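Local coordinates for uncharacterized GST-like proteinprotein (Pseudomonas syringae pv. tomato, PDB 3IC8), which is of unknown function but has the two glutathione S-transferase-like domains and may therefore bind glutathione or a related thiol, at residues A[58-70]-A[294-306]. Residues are numbered along the deposited sequence; the frame is centred on the assembly and turned at random.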
loop_
_atom_site.group_PDB
_atom_site.type_symbol
_atom_site.label_atom_id
_atom_site.label_comp_id
_atom_site.label_asym_id
_atom_site.label_seq_id
_atom_site.Cartn_x
_atom_site.Cartn_y
_atom_site.Cartn_z
ATOM N N ILE A 58 8.267 -16.551 29.474
ATOM C CA ILE A 58 8.287 -15.409 30.341
ATOM C C ILE A 58 8.866 -15.815 31.680
ATOM O O ILE A 58 8.229 -16.474 32.454
ATOM C CB ILE A 58 6.893 -14.900 30.513
ATOM C CG1 ILE A 58 6.353 -14.513 29.161
ATOM C CG2 ILE A 58 6.882 -13.726 31.368
ATOM C CD1 ILE A 58 4.934 -14.451 29.098
ATOM N N GLY A 59 10.099 -15.417 31.933
ATOM C CA GLY A 59 10.798 -15.830 33.124
ATOM C C GLY A 59 11.029 -17.309 33.239
ATOM O O GLY A 59 11.649 -17.914 32.426
ATOM N N ALA A 60 10.496 -17.874 34.295
ATOM C CA ALA A 60 10.566 -19.284 34.549
ATOM C C ALA A 60 9.257 -19.955 34.205
ATOM O O ALA A 60 8.992 -21.018 34.666
ATOM C CB ALA A 60 10.949 -19.548 35.965
ATOM N N ASP A 61 8.444 -19.312 33.390
ATOM C CA ASP A 61 7.237 -19.916 32.874
ATOM C C ASP A 61 7.380 -20.156 31.389
ATOM O O ASP A 61 7.703 -19.274 30.641
ATOM C CB ASP A 61 6.023 -19.042 33.134
ATOM C CG ASP A 61 5.632 -19.005 34.573
ATOM O OD1 ASP A 61 5.056 -19.961 35.062
ATOM O OD2 ASP A 61 5.886 -18.002 35.213
ATOM N N ILE A 62 7.145 -21.387 30.992
ATOM C CA ILE A 62 7.298 -21.802 29.638
ATOM C C ILE A 62 5.956 -22.209 29.101
ATOM O O ILE A 62 5.275 -22.983 29.702
ATOM C CB ILE A 62 8.295 -22.942 29.560
ATOM C CG1 ILE A 62 9.695 -22.379 29.654
ATOM C CG2 ILE A 62 8.222 -23.627 28.259
ATOM C CD1 ILE A 62 10.260 -22.419 30.974
ATOM N N TYR A 63 5.578 -21.661 27.962
ATOM C CA TYR A 63 4.288 -21.937 27.374
ATOM C C TYR A 63 4.417 -22.658 26.057
ATOM O O TYR A 63 5.050 -22.192 25.163
ATOM C CB TYR A 63 3.524 -20.643 27.182
ATOM C CG TYR A 63 3.239 -19.918 28.451
ATOM C CD1 TYR A 63 2.027 -20.015 29.055
ATOM C CD2 TYR A 63 4.189 -19.148 29.050
ATOM C CE1 TYR A 63 1.773 -19.373 30.183
ATOM C CE2 TYR A 63 3.936 -18.516 30.170
ATOM C CZ TYR A 63 2.726 -18.625 30.740
ATOM O OH TYR A 63 2.463 -17.970 31.893
ATOM N N CYS A 64 3.775 -23.806 25.975
ATOM C CA CYS A 64 3.868 -24.727 24.870
ATOM C C CYS A 64 2.594 -24.729 24.103
ATOM O O CYS A 64 1.554 -24.759 24.665
ATOM C CB CYS A 64 4.076 -26.135 25.388
ATOM S SG CYS A 64 5.545 -26.416 26.281
ATOM N N ASP A 65 2.692 -24.663 22.798
ATOM C CA ASP A 65 1.536 -24.730 21.948
ATOM C C ASP A 65 1.045 -23.348 21.660
ATOM O O ASP A 65 0.785 -22.592 22.557
ATOM C CB ASP A 65 0.435 -25.557 22.577
ATOM C CG ASP A 65 -0.606 -25.972 21.582
ATOM O OD1 ASP A 65 -0.389 -26.927 20.852
ATOM O OD2 ASP A 65 -1.643 -25.342 21.504
ATOM N N THR A 66 0.922 -23.020 20.394
ATOM C CA THR A 66 0.524 -21.683 20.026
ATOM C C THR A 66 -0.857 -21.335 20.484
ATOM O O THR A 66 -1.153 -20.210 20.718
ATOM C CB THR A 66 0.710 -21.371 18.549
ATOM O OG1 THR A 66 -0.239 -22.086 17.772
ATOM C CG2 THR A 66 2.053 -21.753 18.148
ATOM N N ALA A 67 -1.724 -22.306 20.590
ATOM C CA ALA A 67 -3.056 -22.001 21.009
ATOM C C ALA A 67 -3.084 -21.448 22.421
ATOM O O ALA A 67 -3.827 -20.570 22.724
ATOM C CB ALA A 67 -3.893 -23.204 20.901
ATOM N N LEU A 68 -2.278 -22.023 23.279
ATOM C CA LEU A 68 -2.072 -21.560 24.624
ATOM C C LEU A 68 -1.389 -20.219 24.688
ATOM O O LEU A 68 -1.652 -19.434 25.543
ATOM C CB LEU A 68 -1.285 -22.580 25.415
ATOM C CG LEU A 68 -1.263 -22.364 26.904
ATOM C CD1 LEU A 68 -2.569 -22.700 27.475
ATOM C CD2 LEU A 68 -0.215 -23.157 27.528
HETATM N N MSE A 69 -0.480 -20.003 23.767
HETATM C CA MSE A 69 0.315 -18.814 23.716
HETATM C C MSE A 69 -0.578 -17.620 23.525
HETATM O O MSE A 69 -0.343 -16.580 24.076
HETATM C CB MSE A 69 1.305 -18.925 22.579
HETATM C CG MSE A 69 2.272 -17.810 22.470
HETATM SE SE MSE A 69 3.377 -17.842 20.891
HETATM C CE MSE A 69 2.745 -16.309 20.025
ATOM N N ALA A 70 -1.619 -17.791 22.739
ATOM C CA ALA A 70 -2.555 -16.734 22.495
ATOM C C ALA A 70 -3.254 -16.304 23.746
ATOM O O ALA A 70 -3.429 -15.150 23.970
ATOM C CB ALA A 70 -3.555 -17.168 21.498
ATOM N N GLY A 294 17.119 -24.307 36.581
ATOM C CA GLY A 294 16.509 -24.181 37.874
ATOM C C GLY A 294 15.091 -24.629 37.878
ATOM O O GLY A 294 14.704 -25.436 37.080
ATOM N N VAL A 295 14.323 -24.104 38.803
ATOM C CA VAL A 295 12.943 -24.473 38.919
ATOM C C VAL A 295 12.131 -23.744 37.890
ATOM O O VAL A 295 12.261 -22.554 37.723
ATOM C CB VAL A 295 12.402 -24.137 40.269
ATOM C CG1 VAL A 295 10.959 -24.422 40.307
ATOM C CG2 VAL A 295 13.104 -24.909 41.304
ATOM N N VAL A 296 11.282 -24.487 37.210
ATOM C CA VAL A 296 10.535 -23.976 36.101
ATOM C C VAL A 296 9.109 -24.501 36.080
ATOM O O VAL A 296 8.847 -25.607 36.478
ATOM C CB VAL A 296 11.251 -24.365 34.847
ATOM C CG1 VAL A 296 10.352 -25.015 33.917
ATOM C CG2 VAL A 296 11.920 -23.211 34.254
ATOM N N HIS A 297 8.191 -23.686 35.603
ATOM C CA HIS A 297 6.817 -24.096 35.436
ATOM C C HIS A 297 6.539 -24.185 33.955
ATOM O O HIS A 297 6.814 -23.261 33.240
ATOM C CB HIS A 297 5.879 -23.061 36.014
ATOM C CG HIS A 297 5.623 -23.202 37.474
ATOM N ND1 HIS A 297 6.350 -24.029 38.286
ATOM C CD2 HIS A 297 4.715 -22.605 38.266
ATOM C CE1 HIS A 297 5.898 -23.939 39.516
ATOM N NE2 HIS A 297 4.902 -23.086 39.527
ATOM N N VAL A 298 5.980 -25.300 33.513
ATOM C CA VAL A 298 5.651 -25.521 32.123
ATOM C C VAL A 298 4.155 -25.671 31.916
ATOM O O VAL A 298 3.514 -26.428 32.581
ATOM C CB VAL A 298 6.376 -26.730 31.605
ATOM C CG1 VAL A 298 6.210 -26.871 30.140
ATOM C CG2 VAL A 298 7.786 -26.626 31.917
ATOM N N HIS A 299 3.609 -24.918 30.985
ATOM C CA HIS A 299 2.179 -24.864 30.804
ATOM C C HIS A 299 1.701 -25.500 29.521
ATOM O O HIS A 299 2.228 -25.253 28.478
ATOM C CB HIS A 299 1.688 -23.437 30.854
ATOM C CG HIS A 299 2.302 -22.615 31.924
ATOM N ND1 HIS A 299 1.555 -21.912 32.829
ATOM C CD2 HIS A 299 3.586 -22.326 32.194
ATOM C CE1 HIS A 299 2.352 -21.252 33.631
ATOM N NE2 HIS A 299 3.590 -21.488 33.268
ATOM N N PHE A 300 0.685 -26.335 29.646
ATOM C CA PHE A 300 0.107 -27.063 28.547
ATOM C C PHE A 300 -1.369 -26.888 28.552
ATOM O O PHE A 300 -1.958 -26.796 29.570
ATOM C CB PHE A 300 0.344 -28.539 28.695
ATOM C CG PHE A 300 1.747 -28.936 28.657
ATOM C CD1 PHE A 300 2.390 -29.083 27.484
ATOM C CD2 PHE A 300 2.415 -29.208 29.806
ATOM C CE1 PHE A 300 3.664 -29.463 27.467
ATOM C CE2 PHE A 300 3.685 -29.586 29.774
ATOM C CZ PHE A 300 4.304 -29.725 28.611
ATOM N N PRO A 301 -1.967 -26.882 27.390
ATOM C CA PRO A 301 -3.411 -26.891 27.260
ATOM C C PRO A 301 -4.003 -28.258 27.510
ATOM O O PRO A 301 -3.327 -29.228 27.367
ATOM C CB PRO A 301 -3.600 -26.509 25.812
ATOM C CG PRO A 301 -2.399 -26.868 25.172
ATOM C CD PRO A 301 -1.313 -26.754 26.097
ATOM N N ARG A 302 -5.266 -28.334 27.856
ATOM C CA ARG A 302 -5.895 -29.624 27.900
ATOM C C ARG A 302 -5.934 -30.250 26.522
ATOM O O ARG A 302 -5.688 -31.417 26.377
ATOM C CB ARG A 302 -7.292 -29.552 28.483
ATOM C CG ARG A 302 -7.391 -29.055 29.873
ATOM C CD ARG A 302 -8.646 -29.549 30.483
ATOM N NE ARG A 302 -8.512 -29.892 31.889
ATOM C CZ ARG A 302 -7.990 -31.011 32.356
ATOM N NH1 ARG A 302 -7.523 -31.924 31.556
ATOM N NH2 ARG A 302 -7.927 -31.209 33.641
ATOM N N LEU A 303 -6.246 -29.464 25.512
ATOM C CA LEU A 303 -6.402 -29.988 24.182
ATOM C C LEU A 303 -5.115 -30.426 23.553
ATOM O O LEU A 303 -4.173 -29.708 23.500
ATOM C CB LEU A 303 -7.071 -28.973 23.289
ATOM C CG LEU A 303 -8.351 -28.341 23.782
ATOM C CD1 LEU A 303 -8.971 -27.579 22.700
ATOM C CD2 LEU A 303 -9.287 -29.363 24.298
ATOM N N GLY A 304 -5.121 -31.644 23.067
ATOM C CA GLY A 304 -3.995 -32.200 22.385
ATOM C C GLY A 304 -2.912 -32.771 23.248
ATOM O O GLY A 304 -1.888 -33.140 22.761
ATOM N N PHE A 305 -3.140 -32.842 24.534
ATOM C CA PHE A 305 -2.132 -33.336 25.413
ATOM C C PHE A 305 -2.712 -34.334 26.358
ATOM O O PHE A 305 -3.840 -34.274 26.706
ATOM C CB PHE A 305 -1.485 -32.196 26.170
ATOM C CG PHE A 305 -0.588 -31.361 25.340
ATOM C CD1 PHE A 305 0.751 -31.566 25.339
ATOM C CD2 PHE A 305 -1.090 -30.379 24.552
ATOM C CE1 PHE A 305 1.549 -30.813 24.580
ATOM C CE2 PHE A 305 -0.296 -29.636 23.806
ATOM C CZ PHE A 305 1.026 -29.848 23.816
ATOM N N ARG A 306 -1.904 -35.269 26.772
ATOM C CA ARG A 306 -2.384 -36.334 27.598
ATOM C C ARG A 306 -1.653 -36.323 28.895
ATOM O O ARG A 306 -0.499 -36.024 28.940
ATOM C CB ARG A 306 -2.164 -37.658 26.899
ATOM C CG ARG A 306 -2.414 -38.840 27.759
ATOM C CD ARG A 306 -1.622 -40.000 27.296
ATOM N NE ARG A 306 -1.801 -40.206 25.876
ATOM C CZ ARG A 306 -0.820 -40.225 24.987
ATOM N NH1 ARG A 306 0.428 -40.048 25.372
ATOM N NH2 ARG A 306 -1.091 -40.421 23.709
#
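Strands 61-63 and 296-300 pair in parallel, joining the edge of the thioredoxin-like N-terminal domain to the C-terminal strands in one continuous sheet. Their axes run 4.8 Å apart, and four backbone bonds alternate across the seam, from His297 N to Ala60 O (2.9 Å) through to Cys64 N and His299 O (3.3 Å).

On one face the His299 ring carries the contact. It lies in an offset face-to-face stack on Tyr63, with centroids 4.1 Å apart and planes 17° from parallel. Its NE2 donates to Asp61 OD1 at 2.8 Å; the acceptor lies in the imidazole plane but is met on the anti side of the carboxylate, and the N-H...O angle of 145° makes the bond distinctly bent. His299 ND1 is bonded to Glu283, so both ring nitrogens are engaged and the imidazole's rotation is fixed; Ala241 N in turn holds Asp61 OD2, positioning the carboxylate.

The other face is apolar: Ile62 CD1 meets Val296 CG2 at 3.8 Å, while Cys64 SG, turned beside its own backbone N (chi1 -63°), touches Val298 CG1 and approaches the Phe300 ring obliquely.

Beyond the strand, Leu68 of helix 66-76 lays CD2 against Pro301 CD, while strands 55-58 and 284-290 flank the pair within the sheet.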